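Side-chain contacts in CcbJ (Streptomyces caelestis, PDB 4HGZ), which probably transfers a methyl group from S-adenosyl-L-methionine to a nitrogen atom of its substrate: residues F78-D82 with L83-V87; G89-S93 with E94-D98; G118-K122 with L123-E127; V133-A136 with F137-F141. All blocks are in the same frame, centred on the assembly; numbering follows the deposited sequence.

All four contacts lie in the methyltransferase domain and follow one another along the chain. Contacts 2 and 3 hold Glu-91, Asn-119 and Phe-120, which bind S-adenosyl-L-homocysteine in a structure of this protein; no such ligand is bound to this chain. Their centres are 14 Å apart. They touch through a probable hydrogen bond from Gly-118 N to Glu-91 O (3.0 Å) and through Val-90 CG1 on Leu-123 CD1 (3.8 Å). Contact 4 brings Ala-136 to about 4 Å from Arg-75, another ligand-binding residue, measured between side chains. Contact 1 precedes contact 2 in the sequence. It meets contact 4 where Leu-80 CD1 packs on Phe-134 CZ at 3.7 Å.

Contact 1 (F78-D82 with L83-V87); sequences FPLAD and LGVEV
Pro-79 meets Leu-83 through its backbone: Pro-79 O lies 3.3 Å from Leu-83 CG. The branch of Leu-83 is set beside its own backbone N (chi1 -43°), which brings CG back against the carbonyl of Pro-79. Both Pro-79 and Leu-83 also pack on helix 50-61. Leu-80 takes part with both backbone and side chain. Leu-80 O accepts from Leu-83 N at 3.0 Å. The same oxygen takes a longer, weak bond from Val-85 N at 3.3 Å. Beyond the backbone, the methyl CD2 of Leu-80 reaches Val-85 CB at 3.8 Å. Its CB and CD1 lie against one methyl of Val-87, with Leu-80 CB 3.4 Å from Val-87 CG2. These two side chains cross at about a right angle. Val-66 of strand 66-69 touches Leu-80, Val-85 and Val-87, so all four join one apolar cluster. Ala-81 O accepts from Gly-84 N at 3.3 Å. The carboxylate of Asp-82 is held outside the turn: OD1 hydrogen-bonds to Asn-109 ND2 and OD2 makes a salt bridge with Arg-51. Gly-84 has a positive phi of 78°. The bonds from Val-85 N to Leu-80 O and from Gly-84 N to Ala-81 O, with Leu-80 packed on Val-85, are those of a Schellman motif, here turning helix 77-82 toward strand 87-91.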
# COMPACT_ATOMS: atom_id res chain seq x y z
N PHE C 78 -12.37 -14.57 -37.02
CA PHE C 78 -11.75 -14.38 -38.32
C PHE C 78 -10.34 -14.96 -38.42
O PHE C 78 -10.00 -15.61 -39.41
CB PHE C 78 -11.81 -12.91 -38.74
CG PHE C 78 -13.19 -12.44 -39.04
CD1 PHE C 78 -13.90 -12.99 -40.10
CD2 PHE C 78 -13.80 -11.49 -38.25
CE1 PHE C 78 -15.19 -12.57 -40.37
CE2 PHE C 78 -15.08 -11.07 -38.52
CZ PHE C 78 -15.77 -11.61 -39.58
N PRO C 79 -9.50 -14.71 -37.41
CA PRO C 79 -8.24 -15.44 -37.40
C PRO C 79 -8.48 -16.95 -37.44
O PRO C 79 -7.71 -17.67 -38.05
CB PRO C 79 -7.61 -15.01 -36.08
CG PRO C 79 -8.06 -13.60 -35.94
CD PRO C 79 -9.48 -13.58 -36.47
N LEU C 80 -9.54 -17.42 -36.80
CA LEU C 80 -9.86 -18.84 -36.91
C LEU C 80 -10.14 -19.20 -38.37
O LEU C 80 -9.69 -20.24 -38.86
CB LEU C 80 -11.05 -19.22 -36.04
CG LEU C 80 -10.63 -19.74 -34.66
CD1 LEU C 80 -11.81 -19.87 -33.71
CD2 LEU C 80 -9.88 -21.08 -34.79
N ALA C 81 -10.87 -18.33 -39.05
CA ALA C 81 -11.30 -18.62 -40.40
C ALA C 81 -10.09 -18.65 -41.32
O ALA C 81 -10.10 -19.36 -42.33
CB ALA C 81 -12.34 -17.60 -40.87
N ASP C 82 -9.04 -17.91 -40.96
CA ASP C 82 -7.79 -17.92 -41.74
C ASP C 82 -7.00 -19.23 -41.62
O ASP C 82 -6.15 -19.53 -42.47
CB ASP C 82 -6.89 -16.73 -41.36
CG ASP C 82 -7.40 -15.40 -41.89
OD1 ASP C 82 -8.06 -15.38 -42.96
OD2 ASP C 82 -7.14 -14.36 -41.24
N LEU C 83 -7.28 -20.01 -40.58
CA LEU C 83 -6.59 -21.28 -40.37
C LEU C 83 -7.41 -22.46 -40.90
O LEU C 83 -7.07 -23.62 -40.67
CB LEU C 83 -6.28 -21.50 -38.89
CG LEU C 83 -5.75 -20.31 -38.08
CD1 LEU C 83 -5.77 -20.64 -36.60
CD2 LEU C 83 -4.35 -19.94 -38.52
N GLY C 84 -8.48 -22.13 -41.62
CA GLY C 84 -9.36 -23.14 -42.22
C GLY C 84 -10.33 -23.81 -41.27
O GLY C 84 -10.84 -24.90 -41.56
N VAL C 85 -10.59 -23.16 -40.14
CA VAL C 85 -11.50 -23.67 -39.12
C VAL C 85 -12.91 -23.10 -39.26
O VAL C 85 -13.10 -21.88 -39.34
CB VAL C 85 -10.98 -23.29 -37.72
CG1 VAL C 85 -11.88 -23.84 -36.65
CG2 VAL C 85 -9.57 -23.80 -37.53
N GLU C 86 -13.92 -23.96 -39.27
CA GLU C 86 -15.31 -23.50 -39.33
C GLU C 86 -15.78 -23.04 -37.94
O GLU C 86 -15.81 -23.82 -36.99
CB GLU C 86 -16.24 -24.60 -39.86
CG GLU C 86 -17.67 -24.13 -40.05
CD GLU C 86 -18.60 -25.24 -40.54
OE1 GLU C 86 -18.12 -26.23 -41.12
OE2 GLU C 86 -19.83 -25.11 -40.35
N VAL C 87 -16.15 -21.76 -37.85
CA VAL C 87 -16.55 -21.17 -36.57
C VAL C 87 -18.01 -20.72 -36.53
O VAL C 87 -18.41 -19.77 -37.22
CB VAL C 87 -15.70 -19.95 -36.22
CG1 VAL C 87 -16.14 -19.39 -34.90
CG2 VAL C 87 -14.25 -20.32 -36.14

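Contact 2 (G89-S93 with E94-D98); sequences GVESS and EPMLD
Two hydrogen bonds tie Ser-93 to the first turn of the helix that follows it. Leu-97 N donates to Ser-93 O at 2.9 Å in a nearly straight bond. Ser-93 is the N-cap residue, and its OG accepts a weak capping bond from Met-96 N at 3.3 Å. With OG turned beside the carbonyl carbon (chi1 167°), the hydroxyl faces the start of the helix. A third bond sets the loop before the helix. Ser-93 N donates to Glu-91 OE1 at 3.1 Å, meeting the anti side of the carboxylate 19° out of its plane. The glutamate chain bends at chi2 to reach it. Glu-91 OE2 bonds to Gly-72 N, so both carboxylate oxygens are held. Glu-91 is one of the S-adenosyl-L-homocysteine-binding residues.

Van der Waals contacts complete the join. Ser-93 OG lies 3.4 Å from Pro-95 CG and 3.5 Å from Met-96 CB. The end of the Met-96 side chain leads away. Leu-97 CD1 rests on the aliphatic root of Glu-91, 4.0 Å from Glu-91 CB.

The contact is the link from strand to helix in the beta-alpha-beta unit of strand 87-91, helix 94-106 and strand 113-117. The short strand and helix axes run at 150° to each other, 9.0 Å apart. Leu-97 also touches Pro-115 and Leu-117 of strand 113-117.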
# COMPACT_ATOMS: atom_id res chain seq x y z
N GLY C 89 -20.43 -18.71 -34.27
CA GLY C 89 -20.28 -17.76 -33.18
C GLY C 89 -21.59 -17.24 -32.62
O GLY C 89 -22.41 -16.68 -33.35
N VAL C 90 -21.78 -17.43 -31.32
CA VAL C 90 -22.95 -16.92 -30.62
C VAL C 90 -22.70 -15.54 -30.01
O VAL C 90 -21.66 -15.32 -29.39
CB VAL C 90 -23.39 -17.87 -29.51
CG1 VAL C 90 -24.55 -17.26 -28.73
CG2 VAL C 90 -23.79 -19.21 -30.09
N GLU C 91 -23.65 -14.63 -30.19
CA GLU C 91 -23.55 -13.28 -29.64
C GLU C 91 -24.94 -12.69 -29.38
O GLU C 91 -25.80 -12.74 -30.26
CB GLU C 91 -22.81 -12.37 -30.62
CG GLU C 91 -22.70 -10.93 -30.14
CD GLU C 91 -22.08 -10.86 -28.77
OE1 GLU C 91 -22.60 -10.11 -27.90
OE2 GLU C 91 -21.06 -11.56 -28.56
N SER C 92 -25.14 -12.13 -28.19
CA SER C 92 -26.44 -11.57 -27.80
C SER C 92 -26.65 -10.14 -28.27
O SER C 92 -27.78 -9.69 -28.42
CB SER C 92 -26.64 -11.64 -26.28
OG SER C 92 -25.61 -10.97 -25.59
N SER C 93 -25.56 -9.41 -28.49
CA SER C 93 -25.64 -8.03 -28.95
C SER C 93 -25.92 -7.96 -30.44
O SER C 93 -25.09 -8.36 -31.26
CB SER C 93 -24.34 -7.29 -28.63
OG SER C 93 -24.31 -6.05 -29.32
N GLU C 94 -27.08 -7.43 -30.80
CA GLU C 94 -27.47 -7.37 -32.20
C GLU C 94 -26.54 -6.47 -33.02
O GLU C 94 -26.09 -6.86 -34.09
CB GLU C 94 -28.92 -6.92 -32.33
CG GLU C 94 -29.52 -7.22 -33.70
CD GLU C 94 -31.03 -7.12 -33.70
OE1 GLU C 94 -31.61 -6.85 -32.63
OE2 GLU C 94 -31.63 -7.33 -34.78
N PRO C 95 -26.27 -5.25 -32.52
CA PRO C 95 -25.36 -4.34 -33.21
C PRO C 95 -24.00 -4.98 -33.48
O PRO C 95 -23.44 -4.81 -34.57
CB PRO C 95 -25.22 -3.16 -32.24
CG PRO C 95 -25.91 -3.58 -30.96
CD PRO C 95 -26.89 -4.63 -31.34
N MET C 96 -23.47 -5.71 -32.51
CA MET C 96 -22.22 -6.43 -32.70
C MET C 96 -22.34 -7.57 -33.72
O MET C 96 -21.49 -7.71 -34.59
CB MET C 96 -21.69 -6.97 -31.37
CG MET C 96 -20.82 -5.99 -30.62
SD MET C 96 -20.14 -6.71 -29.12
CE MET C 96 -19.01 -5.41 -28.61
N LEU C 97 -23.38 -8.38 -33.61
CA LEU C 97 -23.56 -9.47 -34.55
C LEU C 97 -23.74 -8.94 -35.97
O LEU C 97 -23.22 -9.49 -36.93
CB LEU C 97 -24.74 -10.35 -34.16
CG LEU C 97 -24.81 -11.66 -34.94
CD1 LEU C 97 -23.66 -12.54 -34.53
CD2 LEU C 97 -26.12 -12.35 -34.69
N ASP C 98 -24.50 -7.85 -36.09
CA ASP C 98 -24.69 -7.25 -37.40
C ASP C 98 -23.33 -6.95 -38.02
O ASP C 98 -23.09 -7.24 -39.19
CB ASP C 98 -25.55 -5.98 -37.30
CG ASP C 98 -27.04 -6.30 -37.20
OD1 ASP C 98 -27.42 -7.45 -37.50
OD2 ASP C 98 -27.83 -5.40 -36.84

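Contact 3 (G118-K122 with L123-E127); sequences GNFAK and LDLGE
Leu-123 lays one methyl on the backbone of Gly-118, with Leu-123 CD1 3.5 Å from Gly-118 CA. Gly-118 has no side chain, which lets the methyl lie directly on its main chain. CG of Leu-123 also passes near the carbonyl oxygen of Asn-119. A second apolar touch comes further along. Leu-125 CD1 approaches the Phe-120 ring at its edge, near the ring plane, 4.2 Å from Phe-120 CE1. The two side chains cross at about a right angle. With CG of Phe-120 anti to the backbone N (chi1 -177°), its ring meets Leu-125, which comes five residues later in the chain.

Backbone bonds close the turn between these touches. Asn-119 O is gripped by two donors. Lys-122 N binds it at 2.9 Å, and Leu-123 N at 3.1 Å. Leu-123 N makes a weak second bond to Phe-120 O. Two Asx turns shape the loop. In the first, Ala-121 N donates to Asn-119 OD1 at 2.8 Å, from above the amide plane. In the second, Gly-126 N reaches Asp-124 OD1 at 3.2 Å, again from above the plane. Asn-119 and Phe-120 belong to the same ligand site as Glu-91.

The loop runs from strand 113-117 to strand 130-135. Phe-120 and Leu-125 both touch Leu-159 of helix 146-159 and Leu-67 of strand 66-69, and Gln-155 of that helix bonds to Phe-120 O.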
# COMPACT_ATOMS: atom_id res chain seq x y z
N GLY C 118 -28.19 -14.60 -30.46
CA GLY C 118 -29.00 -15.07 -29.36
C GLY C 118 -28.30 -15.24 -28.03
O GLY C 118 -27.09 -15.07 -27.91
N ASN C 119 -29.09 -15.57 -27.03
CA ASN C 119 -28.61 -15.88 -25.70
C ASN C 119 -28.33 -17.37 -25.67
O ASN C 119 -29.21 -18.18 -25.96
CB ASN C 119 -29.66 -15.47 -24.66
CG ASN C 119 -29.50 -16.19 -23.34
OD1 ASN C 119 -28.52 -16.90 -23.11
ND2 ASN C 119 -30.47 -16.01 -22.46
N PHE C 120 -27.09 -17.72 -25.36
CA PHE C 120 -26.65 -19.11 -25.46
C PHE C 120 -27.56 -20.07 -24.70
O PHE C 120 -27.82 -21.18 -25.15
CB PHE C 120 -25.22 -19.25 -24.96
CG PHE C 120 -24.68 -20.64 -25.10
CD1 PHE C 120 -24.73 -21.30 -26.31
CD2 PHE C 120 -24.11 -21.29 -24.01
CE1 PHE C 120 -24.23 -22.58 -26.44
CE2 PHE C 120 -23.60 -22.57 -24.13
CZ PHE C 120 -23.66 -23.22 -25.35
N ALA C 121 -28.03 -19.63 -23.54
CA ALA C 121 -28.78 -20.50 -22.65
C ALA C 121 -30.09 -20.94 -23.29
O ALA C 121 -30.66 -21.96 -22.90
CB ALA C 121 -29.03 -19.79 -21.33
N LYS C 122 -30.55 -20.18 -24.28
CA LYS C 122 -31.87 -20.40 -24.87
C LYS C 122 -31.82 -20.90 -26.30
O LYS C 122 -32.81 -21.44 -26.81
CB LYS C 122 -32.72 -19.13 -24.79
CG LYS C 122 -33.27 -18.87 -23.40
CD LYS C 122 -33.63 -17.41 -23.18
CE LYS C 122 -34.23 -17.25 -21.78
NZ LYS C 122 -34.42 -15.83 -21.40
N LEU C 123 -30.68 -20.72 -26.96
CA LEU C 123 -30.54 -21.17 -28.35
C LEU C 123 -30.56 -22.68 -28.48
O LEU C 123 -29.91 -23.39 -27.73
CB LEU C 123 -29.26 -20.62 -28.97
CG LEU C 123 -29.42 -19.24 -29.60
CD1 LEU C 123 -28.13 -18.45 -29.45
CD2 LEU C 123 -29.81 -19.38 -31.04
N ASP C 124 -31.33 -23.16 -29.44
CA ASP C 124 -31.35 -24.57 -29.77
C ASP C 124 -30.41 -24.80 -30.95
O ASP C 124 -30.75 -24.45 -32.08
CB ASP C 124 -32.76 -25.01 -30.12
CG ASP C 124 -32.86 -26.49 -30.41
OD1 ASP C 124 -31.90 -27.22 -30.08
OD2 ASP C 124 -33.88 -26.92 -30.98
N LEU C 125 -29.24 -25.36 -30.68
CA LEU C 125 -28.25 -25.56 -31.73
C LEU C 125 -28.41 -26.89 -32.46
O LEU C 125 -27.63 -27.21 -33.36
CB LEU C 125 -26.84 -25.42 -31.18
CG LEU C 125 -26.42 -23.97 -30.95
CD1 LEU C 125 -25.05 -23.92 -30.31
CD2 LEU C 125 -26.43 -23.19 -32.25
N GLY C 126 -29.43 -27.66 -32.08
CA GLY C 126 -29.77 -28.90 -32.76
C GLY C 126 -28.82 -30.07 -32.49
O GLY C 126 -28.18 -30.14 -31.44
N GLU C 127 -28.74 -30.97 -33.47
CA GLU C 127 -27.94 -32.18 -33.38
C GLU C 127 -26.46 -31.88 -33.58
O GLU C 127 -25.62 -32.77 -33.53
CB GLU C 127 -28.39 -33.18 -34.43
CG GLU C 127 -29.87 -33.52 -34.36
CD GLU C 127 -30.20 -34.48 -33.23
OE1 GLU C 127 -29.71 -34.27 -32.09
OE2 GLU C 127 -30.97 -35.43 -33.48

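Contact 4 (V133-A136 with F137-F141); sequences VFAA and FNTLF
A beta turn at the C-terminal end of strand 130-135, in the Rossmann-like sheet of the methyltransferase domain, joins Ala-136 to Thr-139. The chain then goes on toward helix 146-159. Ala-136 O is the shared acceptor and is held twice by one residue. Thr-139 N donates to Ala-136 O at 3.0 Å, tilted 33° from the carbonyl plane. The hydroxyl of Thr-139 donates too, with OG1 3.1 Å from Ala-136 O and closer to that plane. This double grip depends on the first torsion of Thr-139 (chi1 -76°), which sets OG1 beside the backbone N.

Phe-137 and Asn-138, the two inner residues of the turn, both have positive phi. Each has a hydrogen-bond partner on strand 164-171: Gln-169 OE1 for Phe-137 N, and Leu-171 N for Asn-138 OD1. On the strand side, the methyl of Ala-135 faces the threonine, with Ala-135 CB 4.0 Å from Thr-139 CB. Ala-136 touches Arg-75, a ligand-binding residue. A water bridges the strand end and the 3-10 segment: it donates to Ala-135 O at 3.1 Å and accepts from Leu-140 N at 3.1 Å.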
# COMPACT_ATOMS: atom_id res chain seq x y z
N VAL C 133 -15.58 -25.88 -27.70
CA VAL C 133 -16.44 -24.75 -27.35
C VAL C 133 -15.58 -23.83 -26.53
O VAL C 133 -14.91 -24.28 -25.60
CB VAL C 133 -17.65 -25.19 -26.51
CG1 VAL C 133 -18.47 -24.00 -26.15
CG2 VAL C 133 -18.49 -26.23 -27.27
N PHE C 134 -15.55 -22.55 -26.87
CA PHE C 134 -14.70 -21.65 -26.11
C PHE C 134 -15.31 -20.31 -25.81
O PHE C 134 -16.24 -19.85 -26.48
CB PHE C 134 -13.32 -21.47 -26.75
CG PHE C 134 -13.33 -20.67 -28.02
CD1 PHE C 134 -12.98 -19.32 -28.01
CD2 PHE C 134 -13.65 -21.26 -29.23
CE1 PHE C 134 -12.97 -18.58 -29.18
CE2 PHE C 134 -13.64 -20.53 -30.42
CZ PHE C 134 -13.30 -19.18 -30.39
N ALA C 135 -14.73 -19.68 -24.79
CA ALA C 135 -15.20 -18.41 -24.29
C ALA C 135 -14.00 -17.57 -23.89
O ALA C 135 -13.40 -17.78 -22.85
CB ALA C 135 -16.11 -18.65 -23.11
N ALA C 136 -13.65 -16.62 -24.74
CA ALA C 136 -12.47 -15.78 -24.54
C ALA C 136 -12.75 -14.55 -23.67
O ALA C 136 -13.89 -14.24 -23.36
CB ALA C 136 -11.91 -15.36 -25.88
N PHE C 137 -11.67 -13.88 -23.27
CA PHE C 137 -11.75 -12.65 -22.49
C PHE C 137 -13.00 -12.51 -21.61
O PHE C 137 -13.88 -11.70 -21.90
CB PHE C 137 -11.59 -11.43 -23.39
CG PHE C 137 -11.11 -10.20 -22.67
CD1 PHE C 137 -10.11 -10.30 -21.70
CD2 PHE C 137 -11.65 -8.95 -22.95
CE1 PHE C 137 -9.65 -9.17 -21.02
CE2 PHE C 137 -11.19 -7.81 -22.28
CZ PHE C 137 -10.19 -7.92 -21.31
N ASN C 138 -13.05 -13.28 -20.53
CA ASN C 138 -14.07 -13.12 -19.49
C ASN C 138 -15.51 -13.34 -19.91
O ASN C 138 -16.42 -12.95 -19.19
CB ASN C 138 -13.94 -11.75 -18.81
CG ASN C 138 -12.64 -11.60 -18.07
OD1 ASN C 138 -12.12 -12.55 -17.49
ND2 ASN C 138 -12.09 -10.40 -18.08
N THR C 139 -15.74 -13.96 -21.05
CA THR C 139 -17.11 -14.16 -21.49
C THR C 139 -17.90 -14.97 -20.46
O THR C 139 -19.02 -14.62 -20.09
CB THR C 139 -17.19 -14.80 -22.88
OG1 THR C 139 -16.89 -13.80 -23.86
CG2 THR C 139 -18.60 -15.31 -23.15
N LEU C 140 -17.30 -16.05 -19.98
CA LEU C 140 -17.98 -16.87 -19.00
C LEU C 140 -18.38 -16.04 -17.80
O LEU C 140 -19.42 -16.29 -17.20
CB LEU C 140 -17.08 -18.02 -18.54
CG LEU C 140 -17.67 -18.89 -17.44
CD1 LEU C 140 -18.87 -19.63 -17.95
CD2 LEU C 140 -16.60 -19.86 -16.92
N PHE C 141 -17.54 -15.07 -17.43
CA PHE C 141 -17.80 -14.30 -16.20
C PHE C 141 -18.81 -13.19 -16.43
O PHE C 141 -19.03 -12.35 -15.55
CB PHE C 141 -16.50 -13.72 -15.62
CG PHE C 141 -15.57 -14.76 -15.04
CD1 PHE C 141 -16.01 -16.06 -14.80
CD2 PHE C 141 -14.26 -14.44 -14.72
CE1 PHE C 141 -15.14 -17.01 -14.26
CE2 PHE C 141 -13.39 -15.39 -14.17
CZ PHE C 141 -13.83 -16.67 -13.94
O HOH W 1 -14.29 -16.58 -20.15